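Local coordinates for protein rubber oxygenase (Streptomyces sp., PDB 5O1L) that cleaves the carbon-carbon double bonds of poly(cis-1,4-isoprene) rubber with dioxygen, using a non-covalently bound b-type heme, at residues N76-A88 / D179-K193. Sequence-based numbering, arbitrary orientation. Where two conformers were deposited one is given.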
# COMPACT_ATOMS: atom_id res chain seq x y z
N ASN A 76 -22.56 3.69 6.94
CA ASN A 76 -22.04 2.49 6.26
C ASN A 76 -23.05 1.91 5.33
O ASN A 76 -22.73 1.46 4.26
CB ASN A 76 -21.51 1.49 7.23
CG ASN A 76 -20.14 1.88 7.78
OD1 ASN A 76 -19.39 2.68 7.15
ND2 ASN A 76 -19.81 1.36 8.96
N ALA A 77 -24.31 1.86 5.76
CA ALA A 77 -25.32 1.29 4.89
C ALA A 77 -25.58 2.12 3.62
O ALA A 77 -25.84 1.58 2.60
CB ALA A 77 -26.62 1.15 5.70
N LEU A 78 -25.48 3.44 3.73
CA LEU A 78 -25.57 4.32 2.54
C LEU A 78 -24.38 4.15 1.64
O LEU A 78 -24.52 3.97 0.44
CB LEU A 78 -25.68 5.75 2.99
CG LEU A 78 -27.02 6.11 3.58
CD1 LEU A 78 -26.89 7.40 4.38
CD2 LEU A 78 -28.04 6.18 2.43
N LEU A 79 -23.20 4.11 2.22
CA LEU A 79 -21.99 4.03 1.40
C LEU A 79 -21.76 2.71 0.75
O LEU A 79 -21.07 2.64 -0.27
CB LEU A 79 -20.79 4.50 2.18
CG LEU A 79 -20.92 6.04 2.39
CD1 LEU A 79 -19.66 6.52 3.03
CD2 LEU A 79 -21.25 6.91 1.16
N LYS A 80 -22.41 1.68 1.24
CA LYS A 80 -22.36 0.38 0.61
C LYS A 80 -22.85 0.47 -0.81
O LYS A 80 -22.42 -0.28 -1.63
CB LYS A 80 -23.24 -0.64 1.38
CG LYS A 80 -22.67 -2.03 1.53
CD LYS A 80 -23.45 -2.80 2.59
CE LYS A 80 -24.86 -3.13 2.08
NZ LYS A 80 -25.44 -4.36 2.71
N GLN A 81 -23.76 1.41 -1.08
CA GLN A 81 -24.34 1.62 -2.39
C GLN A 81 -23.47 2.43 -3.36
O GLN A 81 -23.78 2.50 -4.50
CB GLN A 81 -25.69 2.36 -2.26
CG GLN A 81 -26.72 1.64 -1.39
CD GLN A 81 -28.01 2.47 -1.26
OE1 GLN A 81 -28.05 3.47 -0.52
NE2 GLN A 81 -29.07 2.06 -1.94
N TRP A 82 -22.41 3.03 -2.87
CA TRP A 82 -21.53 3.89 -3.67
C TRP A 82 -20.30 3.07 -4.09
O TRP A 82 -19.50 2.79 -3.26
CB TRP A 82 -21.15 5.14 -2.85
CG TRP A 82 -20.40 6.16 -3.69
CD1 TRP A 82 -20.79 6.63 -4.91
CD2 TRP A 82 -19.14 6.79 -3.39
NE1 TRP A 82 -19.87 7.53 -5.40
CE2 TRP A 82 -18.84 7.64 -4.49
CE3 TRP A 82 -18.30 6.78 -2.31
CZ2 TRP A 82 -17.71 8.43 -4.52
CZ3 TRP A 82 -17.15 7.54 -2.36
CH2 TRP A 82 -16.86 8.36 -3.45
N THR A 83 -20.28 2.60 -5.31
CA THR A 83 -19.31 1.58 -5.73
C THR A 83 -18.53 1.94 -6.98
O THR A 83 -17.53 1.30 -7.19
CB THR A 83 -19.97 0.23 -5.96
OG1 THR A 83 -20.84 0.33 -7.09
CG2 THR A 83 -20.74 -0.20 -4.74
N ARG A 84 -18.90 2.95 -7.72
CA ARG A 84 -18.21 3.22 -8.97
C ARG A 84 -17.87 4.70 -9.07
O ARG A 84 -18.53 5.59 -8.53
CB ARG A 84 -19.12 2.94 -10.20
CG ARG A 84 -19.49 1.55 -10.65
CD ARG A 84 -20.43 1.70 -11.88
NE ARG A 84 -19.86 2.51 -12.97
CZ ARG A 84 -20.25 2.41 -14.24
NH1 ARG A 84 -21.31 1.66 -14.54
NH2 ARG A 84 -19.69 3.18 -15.17
N ASN A 85 -16.75 4.98 -9.76
CA ASN A 85 -16.20 6.30 -9.84
C ASN A 85 -17.16 7.37 -10.41
O ASN A 85 -17.08 8.48 -10.00
CB ASN A 85 -14.92 6.28 -10.73
CG ASN A 85 -13.74 5.60 -10.07
OD1 ASN A 85 -13.64 5.41 -8.88
ND2 ASN A 85 -12.76 5.29 -10.93
N ASP A 86 -18.00 6.96 -11.35
CA ASP A 86 -18.88 7.96 -11.99
C ASP A 86 -20.24 8.04 -11.28
O ASP A 86 -21.08 8.76 -11.77
CB ASP A 86 -19.08 7.59 -13.46
CG ASP A 86 -19.83 6.29 -13.66
OD1 ASP A 86 -20.14 5.56 -12.68
OD2 ASP A 86 -20.09 5.92 -14.87
N GLN A 87 -20.42 7.35 -10.15
CA GLN A 87 -21.75 7.32 -9.54
C GLN A 87 -22.00 8.52 -8.67
O GLN A 87 -21.16 8.96 -7.90
CB GLN A 87 -21.83 6.10 -8.71
CG GLN A 87 -23.18 5.72 -8.16
CD GLN A 87 -23.04 4.49 -7.28
OE1 GLN A 87 -22.02 3.68 -7.33
NE2 GLN A 87 -24.09 4.34 -6.42
N ALA A 88 -23.25 9.01 -8.65
CA ALA A 88 -23.63 10.05 -7.72
C ALA A 88 -23.60 9.51 -6.28
O ALA A 88 -23.82 8.33 -6.06
CB ALA A 88 -25.04 10.53 -8.05
N ASP A 179 -8.68 -0.65 -14.24
CA ASP A 179 -9.66 0.36 -14.51
C ASP A 179 -9.69 1.49 -13.49
O ASP A 179 -10.68 2.23 -13.36
CB ASP A 179 -11.06 -0.32 -14.48
CG ASP A 179 -11.15 -1.57 -15.34
OD1 ASP A 179 -11.21 -1.31 -16.52
OD2 ASP A 179 -11.01 -2.65 -14.83
N ALA A 180 -8.62 1.57 -12.69
CA ALA A 180 -8.65 2.33 -11.43
C ALA A 180 -9.35 3.66 -11.52
O ALA A 180 -10.26 3.93 -10.68
CB ALA A 180 -7.23 2.52 -10.91
N TYR A 181 -8.99 4.51 -12.45
CA TYR A 181 -9.49 5.85 -12.54
C TYR A 181 -10.42 6.09 -13.71
O TYR A 181 -10.79 7.24 -13.99
CB TYR A 181 -8.33 6.90 -12.50
CG TYR A 181 -7.63 6.91 -11.16
CD1 TYR A 181 -8.22 7.49 -10.09
CD2 TYR A 181 -6.42 6.26 -10.94
CE1 TYR A 181 -7.68 7.51 -8.79
CE2 TYR A 181 -5.83 6.31 -9.64
CZ TYR A 181 -6.50 6.92 -8.59
OH TYR A 181 -5.90 6.94 -7.35
N LEU A 182 -10.93 5.02 -14.31
CA LEU A 182 -11.94 5.14 -15.39
C LEU A 182 -13.31 5.32 -14.79
O LEU A 182 -13.54 5.01 -13.66
CB LEU A 182 -11.84 3.90 -16.25
CG LEU A 182 -10.50 3.60 -16.92
CD1 LEU A 182 -10.58 2.28 -17.71
CD2 LEU A 182 -10.03 4.79 -17.77
N PRO A 183 -14.30 5.75 -15.60
CA PRO A 183 -15.64 5.96 -15.03
C PRO A 183 -16.27 4.73 -14.40
O PRO A 183 -16.90 4.83 -13.36
CB PRO A 183 -16.45 6.48 -16.25
CG PRO A 183 -15.40 7.12 -17.12
CD PRO A 183 -14.18 6.25 -16.99
N HIS A 184 -15.99 3.55 -14.94
CA HIS A 184 -16.50 2.33 -14.42
C HIS A 184 -15.62 1.66 -13.38
O HIS A 184 -15.95 0.59 -12.87
CB HIS A 184 -16.75 1.28 -15.54
CG HIS A 184 -15.56 1.01 -16.40
ND1 HIS A 184 -14.64 -0.01 -16.18
CD2 HIS A 184 -15.08 1.75 -17.40
CE1 HIS A 184 -13.69 0.10 -17.07
NE2 HIS A 184 -13.95 1.12 -17.85
N GLY A 185 -14.44 2.27 -13.13
CA GLY A 185 -13.63 1.77 -12.04
C GLY A 185 -13.99 2.24 -10.71
O GLY A 185 -15.10 2.81 -10.54
N SER A 186 -13.13 1.96 -9.71
CA SER A 186 -13.52 2.21 -8.36
C SER A 186 -12.42 2.82 -7.46
O SER A 186 -12.65 2.99 -6.26
CB SER A 186 -14.07 0.93 -7.71
OG SER A 186 -13.11 -0.05 -7.64
N MET A 187 -11.27 3.22 -8.01
CA MET A 187 -10.26 3.71 -7.11
C MET A 187 -10.58 5.02 -6.48
O MET A 187 -10.09 5.30 -5.36
CB MET A 187 -8.84 3.72 -7.76
CG MET A 187 -7.68 4.01 -6.84
SD MET A 187 -7.53 2.73 -5.57
CE MET A 187 -7.21 3.73 -4.14
N ILE A 188 -11.36 5.89 -7.11
CA ILE A 188 -11.75 7.10 -6.39
C ILE A 188 -12.63 6.79 -5.18
O ILE A 188 -12.41 7.31 -4.11
CB ILE A 188 -12.49 8.03 -7.33
CG1 ILE A 188 -11.55 8.47 -8.48
CG2 ILE A 188 -13.02 9.24 -6.52
CD1 ILE A 188 -12.22 9.25 -9.58
N VAL A 189 -13.57 5.89 -5.40
CA VAL A 189 -14.41 5.38 -4.31
C VAL A 189 -13.56 4.80 -3.19
O VAL A 189 -13.73 5.21 -2.04
CB VAL A 189 -15.42 4.39 -4.84
CG1 VAL A 189 -16.24 3.82 -3.72
CG2 VAL A 189 -16.26 5.04 -5.93
N THR A 190 -12.62 3.92 -3.53
CA THR A 190 -11.78 3.28 -2.54
C THR A 190 -10.94 4.31 -1.83
O THR A 190 -10.78 4.27 -0.64
CB THR A 190 -10.87 2.26 -3.24
OG1 THR A 190 -11.75 1.24 -3.70
CG2 THR A 190 -9.81 1.69 -2.27
N ALA A 191 -10.36 5.26 -2.59
CA ALA A 191 -9.55 6.29 -1.95
C ALA A 191 -10.31 7.16 -0.98
O ALA A 191 -9.83 7.47 0.13
CB ALA A 191 -8.88 7.17 -2.99
N VAL A 192 -11.49 7.60 -1.36
CA VAL A 192 -12.29 8.45 -0.52
C VAL A 192 -12.76 7.65 0.76
O VAL A 192 -12.64 8.16 1.87
CB VAL A 192 -13.48 9.04 -1.25
CG1 VAL A 192 -14.44 9.70 -0.27
CG2 VAL A 192 -13.05 9.99 -2.32
N LYS A 193 -13.19 6.42 0.56
CA LYS A 193 -13.55 5.62 1.72
C LYS A 193 -12.36 5.38 2.62
O LYS A 193 -12.52 5.41 3.84
CB LYS A 193 -14.16 4.30 1.23
CG LYS A 193 -15.56 4.47 0.61
CD LYS A 193 -16.18 3.15 0.24
CE LYS A 193 -17.54 3.36 -0.38
NZ LYS A 193 -18.19 2.08 -0.71
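The carboxamide of N85 binds the backbone of A180, L182 and I188 at once, a compact example of one asparagine bridging two turns and a helix start. Its ND2 donates to A180 O and to L182 O, each at 2.9 Å; the first acceptor lies in the amide plane, the second is tilted from it. N85 OD1 accepts from I188 N (2.9 Å) in the first turn of helix 187-204. With CG anti to the carbonyl carbon (chi1 -72°), the amide enters between the successive type I turns 179-182 and 182-185 and the helix start, while the backbone N of N85 donates to G185 O at 2.8 Å. With an alanine here, A180 O and L182 O would each probably lose a donor and I188 N its acceptor.

Helix 187-204 carries H198, the inferred axial ligand of the heme iron, so the contact joins the end of helix 72-79 and the loop that follows to the N-terminal part of that helix. At the other end of the contact, the extended K193 chain brings NZ to two carbonyls, 3.0 Å from both L79 O and W82 O, meeting the first from above its plane and the second nearly end-on.

Apolar packing fills the middle. V189 CG2 lies over the six-membered ring of W82, 4.0 Å from its centroid in a CH-pi contact, and V192 CG1 meets the ring edge.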